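Local coordinates for laccase (Uncultured bacterium, PDB 4F7K), which probably oxidises phenolic and related compounds with molecular oxygen, which it reduces to water, as other laccases of the multicopper oxidase family do, at residues V59-L64 / G117-E122; I341-D346 / H351-H356. All coordinates share one frame; numbering follows the deposited sequence.

Interaction 1: residues V59-L64 / G117-E122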
loop_
_atom_site.group_PDB
_atom_site.type_symbol
_atom_site.label_atom_id
_atom_site.label_comp_id
_atom_site.label_asym_id
_atom_site.label_seq_id
_atom_site.Cartn_x
_atom_site.Cartn_y
_atom_site.Cartn_z
ATOM N N VAL A 59 -14.969 0.018 2.001
ATOM C CA VAL A 59 -13.583 0.463 2.078
ATOM C C VAL A 59 -12.711 -0.478 2.934
ATOM O O VAL A 59 -13.087 -0.822 4.055
ATOM C CB VAL A 59 -13.467 1.901 2.602
ATOM C CG1 VAL A 59 -11.992 2.347 2.603
ATOM C CG2 VAL A 59 -14.299 2.889 1.715
ATOM N N HIS A 60 -11.579 -0.924 2.368
ATOM C CA HIS A 60 -10.601 -1.730 3.097
ATOM C C HIS A 60 -9.456 -0.829 3.571
ATOM O O HIS A 60 -8.961 -0.006 2.824
ATOM C CB HIS A 60 -10.085 -2.902 2.252
ATOM C CG HIS A 60 -9.036 -3.720 2.933
ATOM N ND1 HIS A 60 -9.213 -4.250 4.194
ATOM C CD2 HIS A 60 -7.801 -4.111 2.531
ATOM C CE1 HIS A 60 -8.126 -4.914 4.555
ATOM N NE2 HIS A 60 -7.259 -4.857 3.559
ATOM N N TRP A 61 -9.076 -0.967 4.830
ATOM C CA TRP A 61 -7.976 -0.220 5.407
ATOM C C TRP A 61 -6.794 -1.185 5.353
ATOM O O TRP A 61 -6.671 -2.078 6.185
ATOM C CB TRP A 61 -8.337 0.282 6.833
ATOM C CG TRP A 61 -9.743 0.754 6.849
ATOM C CD1 TRP A 61 -10.854 0.005 7.108
ATOM C CD2 TRP A 61 -10.219 2.058 6.456
ATOM N NE1 TRP A 61 -11.991 0.769 6.955
ATOM C CE2 TRP A 61 -11.631 2.028 6.543
ATOM C CE3 TRP A 61 -9.584 3.255 6.087
ATOM C CZ2 TRP A 61 -12.429 3.142 6.232
ATOM C CZ3 TRP A 61 -10.375 4.377 5.802
ATOM C CH2 TRP A 61 -11.784 4.304 5.867
ATOM N N HIS A 62 -5.934 -0.972 4.362
ATOM C CA HIS A 62 -4.914 -1.938 3.937
ATOM C C HIS A 62 -3.697 -2.001 4.871
ATOM O O HIS A 62 -2.918 -1.058 4.937
ATOM C CB HIS A 62 -4.484 -1.619 2.480
ATOM C CG HIS A 62 -3.742 -2.745 1.825
ATOM N ND1 HIS A 62 -4.240 -3.427 0.745
ATOM C CD2 HIS A 62 -2.561 -3.342 2.134
ATOM C CE1 HIS A 62 -3.399 -4.390 0.399
ATOM N NE2 HIS A 62 -2.361 -4.346 1.214
ATOM N N GLY A 63 -3.558 -3.091 5.621
ATOM C CA GLY A 63 -2.515 -3.219 6.677
ATOM C C GLY A 63 -2.918 -2.887 8.113
ATOM O O GLY A 63 -2.119 -3.009 9.067
ATOM N N LEU A 64 -4.156 -2.471 8.300
ATOM C CA LEU A 64 -4.601 -2.112 9.638
ATOM C C LEU A 64 -4.918 -3.399 10.396
ATOM O O LEU A 64 -5.754 -4.185 9.969
ATOM C CB LEU A 64 -5.811 -1.166 9.582
ATOM C CG LEU A 64 -5.613 0.362 9.465
ATOM C CD1 LEU A 64 -4.774 0.919 10.621
ATOM C CD2 LEU A 64 -5.007 0.810 8.138
ATOM N N GLY A 117 -6.491 6.095 -1.283
ATOM C CA GLY A 117 -5.665 7.140 -0.735
ATOM C C GLY A 117 -4.815 6.599 0.425
ATOM O O GLY A 117 -4.913 5.408 0.800
ATOM N N PRO A 118 -3.984 7.472 0.996
ATOM C CA PRO A 118 -3.066 7.116 2.039
ATOM C C PRO A 118 -3.652 7.321 3.430
ATOM O O PRO A 118 -4.475 8.225 3.673
ATOM C CB PRO A 118 -1.901 8.063 1.797
ATOM C CG PRO A 118 -2.558 9.295 1.245
ATOM C CD PRO A 118 -3.758 8.851 0.503
ATOM N N LEU A 119 -3.229 6.445 4.329
ATOM C CA LEU A 119 -3.594 6.508 5.728
ATOM C C LEU A 119 -2.298 6.486 6.543
ATOM O O LEU A 119 -1.583 5.492 6.543
ATOM C CB LEU A 119 -4.509 5.326 6.106
ATOM C CG LEU A 119 -5.120 5.344 7.523
ATOM C CD1 LEU A 119 -6.462 4.663 7.551
ATOM C CD2 LEU A 119 -4.201 4.738 8.585
ATOM N N ILE A 120 -2.021 7.600 7.224
ATOM C CA ILE A 120 -0.837 7.764 8.020
ATOM C C ILE A 120 -1.159 7.690 9.522
ATOM O O ILE A 120 -1.964 8.467 10.049
ATOM C CB ILE A 120 -0.085 9.069 7.657
ATOM C CG1 ILE A 120 0.163 9.171 6.137
ATOM C CG2 ILE A 120 1.237 9.133 8.398
ATOM C CD1 ILE A 120 0.997 8.018 5.530
ATOM N N VAL A 121 -0.557 6.714 10.195
ATOM C CA VAL A 121 -0.610 6.637 11.661
ATOM C C VAL A 121 0.725 7.132 12.229
ATOM O O VAL A 121 1.755 6.538 11.989
ATOM C CB VAL A 121 -0.866 5.213 12.153
ATOM C CG1 VAL A 121 -1.089 5.220 13.677
ATOM C CG2 VAL A 121 -2.059 4.582 11.448
ATOM N N GLU A 122 0.690 8.248 12.954
ATOM C CA GLU A 122 1.891 8.950 13.386
ATOM C C GLU A 122 2.522 8.307 14.615
ATOM O O GLU A 122 1.800 7.793 15.465
ATOM C CB GLU A 122 1.541 10.378 13.753
ATOM C CG GLU A 122 0.870 11.183 12.649
ATOM C CD GLU A 122 0.501 12.550 13.170
ATOM O OE1 GLU A 122 1.173 12.997 14.140
ATOM O OE2 GLU A 122 -0.451 13.163 12.649
#
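The two methyls of L119 divide the contact: CD1 turns to W61 at its flank and CD2 meets L64 head on. CD1 lies 3.7 Å from W61 CE3, the leucine and indole side chains crossing at about a right angle, and the methyl meets the ring obliquely. CD2 reaches L64 CD2 at 4.0 Å, tip to tip. With CG anti to the backbone N (chi1 -173°), L119 extends toward L64, and its CD1 branch reaches the indole beside it. Within its own strand, W61 has V59 CG1 3.7 Å above one face of the ring, near the rim, while Y89 meets the indole edge-to-face. L64 is delivered by a type II turn running from W61, with a weak L64 N to W61 O bond of 3.3 Å and G63 at a positive phi of 96°. Packing slackens along 117-122: V121 comes no nearer than 4.6 Å to the other segment and fills in against F45 and F99. Still farther on, the partly exposed E122 turns to a salt bridge with R38. Strand 97-103 runs between the two segments in one sheet, and F45 and I47 of strand 44-51 pack on L119 and W61 from the facing sheet. Such filling is that of a cupredoxin-like beta sandwich, and the sequence H60-W61-H62-G63 matches the HXHG copper signature of multicopper oxidases.

Interaction 2: residues I341-D346 / H351-H356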
loop_
_atom_site.group_PDB
_atom_site.type_symbol
_atom_site.label_atom_id
_atom_site.label_comp_id
_atom_site.label_asym_id
_atom_site.label_seq_id
_atom_site.Cartn_x
_atom_site.Cartn_y
_atom_site.Cartn_z
ATOM N N ILE A 341 2.179 -20.830 6.074
ATOM C CA ILE A 341 1.419 -21.026 4.851
ATOM C C ILE A 341 2.386 -21.139 3.681
ATOM O O ILE A 341 3.212 -20.256 3.469
ATOM C CB ILE A 341 0.349 -19.905 4.591
ATOM C CG1 ILE A 341 -0.567 -19.784 5.813
ATOM C CG2 ILE A 341 -0.467 -20.239 3.325
ATOM C CD1 ILE A 341 -1.627 -18.699 5.740
ATOM N N ARG A 342 2.302 -22.255 2.967
ATOM C CA ARG A 342 3.039 -22.444 1.738
ATOM C C ARG A 342 2.171 -21.955 0.612
ATOM O O ARG A 342 1.041 -22.423 0.454
ATOM C CB ARG A 342 3.342 -23.919 1.527
ATOM C CG ARG A 342 4.148 -24.216 0.282
ATOM C CD ARG A 342 5.032 -25.456 0.474
ATOM N NE ARG A 342 6.198 -25.151 1.301
ATOM C CZ ARG A 342 7.146 -26.025 1.633
ATOM N NH1 ARG A 342 7.085 -27.282 1.208
ATOM N NH2 ARG A 342 8.160 -25.637 2.393
ATOM N N LEU A 343 2.703 -21.014 -0.159
ATOM C CA LEU A 343 1.993 -20.412 -1.295
ATOM C C LEU A 343 2.596 -20.925 -2.593
ATOM O O LEU A 343 3.741 -20.612 -2.918
ATOM C CB LEU A 343 2.098 -18.889 -1.226
ATOM C CG LEU A 343 1.506 -18.277 0.047
ATOM C CD1 LEU A 343 2.024 -16.854 0.226
ATOM C CD2 LEU A 343 -0.030 -18.294 0.006
ATOM N N VAL A 344 1.840 -21.740 -3.314
ATOM C CA VAL A 344 2.345 -22.398 -4.518
ATOM C C VAL A 344 1.775 -21.696 -5.756
ATOM O O VAL A 344 0.574 -21.721 -6.007
ATOM C CB VAL A 344 2.013 -23.920 -4.511
ATOM C CG1 VAL A 344 2.551 -24.637 -5.762
ATOM C CG2 VAL A 344 2.570 -24.600 -3.234
ATOM N N ASN A 345 2.644 -21.026 -6.499
ATOM C CA ASN A 345 2.252 -20.415 -7.769
ATOM C C ASN A 345 2.703 -21.260 -8.954
ATOM O O ASN A 345 3.816 -21.093 -9.434
ATOM C CB ASN A 345 2.831 -18.998 -7.891
ATOM C CG ASN A 345 2.280 -18.240 -9.103
ATOM O OD1 ASN A 345 1.515 -18.776 -9.909
ATOM N ND2 ASN A 345 2.679 -16.988 -9.233
ATOM N N ASP A 346 1.843 -22.158 -9.429
ATOM C CA ASP A 346 2.147 -22.942 -10.625
ATOM C C ASP A 346 1.483 -22.419 -11.910
ATOM O O ASP A 346 1.189 -23.206 -12.821
ATOM C CB ASP A 346 1.837 -24.436 -10.399
ATOM C CG ASP A 346 0.445 -24.674 -9.803
ATOM O OD1 ASP A 346 -0.307 -23.682 -9.590
ATOM O OD2 ASP A 346 0.114 -25.854 -9.535
ATOM N N HIS A 351 1.512 -13.538 -8.638
ATOM C CA HIS A 351 0.319 -13.223 -7.891
ATOM C C HIS A 351 0.684 -12.351 -6.721
ATOM O O HIS A 351 1.688 -12.613 -6.057
ATOM C CB HIS A 351 -0.323 -14.478 -7.298
ATOM C CG HIS A 351 -1.107 -15.287 -8.274
ATOM N ND1 HIS A 351 -0.548 -15.813 -9.421
ATOM C CD2 HIS A 351 -2.404 -15.680 -8.268
ATOM C CE1 HIS A 351 -1.469 -16.490 -10.090
ATOM N NE2 HIS A 351 -2.601 -16.435 -9.407
ATOM N N GLY A 352 -0.117 -11.311 -6.487
ATOM C CA GLY A 352 -0.008 -10.505 -5.296
ATOM C C GLY A 352 -0.842 -11.135 -4.186
ATOM O O GLY A 352 -1.981 -11.541 -4.411
ATOM N N ILE A 353 -0.302 -11.234 -3.000
ATOM C CA ILE A 353 -1.010 -11.930 -1.906
ATOM C C ILE A 353 -1.176 -11.014 -0.720
ATOM O O ILE A 353 -0.192 -10.555 -0.166
ATOM C CB ILE A 353 -0.173 -13.135 -1.427
ATOM C CG1 ILE A 353 0.222 -14.015 -2.635
ATOM C CG2 ILE A 353 -0.870 -13.912 -0.275
ATOM C CD1 ILE A 353 -0.797 -15.148 -2.980
ATOM N N HIS A 354 -2.414 -10.767 -0.311
ATOM C CA HIS A 354 -2.658 -9.878 0.826
ATOM C C HIS A 354 -3.515 -10.544 1.930
ATOM O O HIS A 354 -4.616 -11.021 1.656
ATOM C CB HIS A 354 -3.237 -8.560 0.316
ATOM C CG HIS A 354 -3.704 -7.631 1.398
ATOM N ND1 HIS A 354 -2.941 -7.329 2.510
ATOM C CD2 HIS A 354 -4.849 -6.913 1.520
ATOM C CE1 HIS A 354 -3.606 -6.485 3.280
ATOM N NE2 HIS A 354 -4.764 -6.218 2.701
ATOM N N LEU A 355 -2.992 -10.586 3.155
ATOM C CA LEU A 355 -3.684 -11.204 4.284
ATOM C C LEU A 355 -4.277 -10.148 5.189
ATOM O O LEU A 355 -3.566 -9.258 5.660
ATOM C CB LEU A 355 -2.745 -12.108 5.113
ATOM C CG LEU A 355 -3.423 -12.712 6.343
ATOM C CD1 LEU A 355 -4.542 -13.716 5.912
ATOM C CD2 LEU A 355 -2.418 -13.354 7.285
ATOM N N HIS A 356 -5.586 -10.246 5.418
ATOM C CA HIS A 356 -6.310 -9.195 6.135
ATOM C C HIS A 356 -6.110 -9.341 7.658
ATOM O O HIS A 356 -6.025 -10.455 8.181
ATOM C CB HIS A 356 -7.811 -9.223 5.772
ATOM C CG HIS A 356 -8.129 -8.630 4.424
ATOM N ND1 HIS A 356 -9.250 -7.858 4.197
ATOM C CD2 HIS A 356 -7.468 -8.682 3.244
ATOM C CE1 HIS A 356 -9.285 -7.487 2.930
ATOM N NE2 HIS A 356 -8.213 -7.969 2.330
#
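N345 and H351 meet at the mouth of a short connection, with the amide and imidazole planes 80° apart. N345 has CG opposite its backbone N (chi1 -171°), which extends the amide toward strand 351-355; ND2 comes to 3.4 Å and OD1 to 3.6 Å from H351 ND1. H351 has CG anti to its carbonyl carbon, and the ring's further turn (chi2 59°) presents ND1 to the amide. The firm bonds of both groups go to their surroundings: ND1 of H351 and ND2 of N345 each bond to the carbonyl oxygen of F349, ND2 also reaches V378 O, and OD1 pairs with T347 OG1. Deeper between the sheets the contact is purely apolar. L343 and I353 pass alongside each other in opposite senses, L343 CD1 touching I353 CG2 at 4.2 Å. The touching branch of I353 is thus its CG2 methyl, and C400 and L296 also pack on the side chain. Strands 337-344 and 351-355 belong to different sheets, so the pairs bridge the sandwich. Since F349 O can only accept, ND1 of H351 presumably carries a proton, and the buried amide and imidazole together grip the loop at F349 O, with T347 OG1 as a further tie from the asparagine.

Interaction 1 precedes interaction 2 along the chain, their centres about 21 Å apart in different cupredoxin-like units. Interaction 1 packs side chains from two non-adjacent strands of one sheet and the turn after one; interaction 2 spans two sheets of the later sandwich. Histidines on strands 59-62 and 351-355 and just beyond join them: H60 NE2 lies 3.0 Å from H354 NE2, a probable hydrogen bond, while H62 stacks on H354 and H60 on H356. W61 and I353 alternate with these histidines along their strands, so the cluster lies on the other side of each strand from the apolar contacts. It is consistent with the trinuclear copper site multicopper oxidases build between first and last domains.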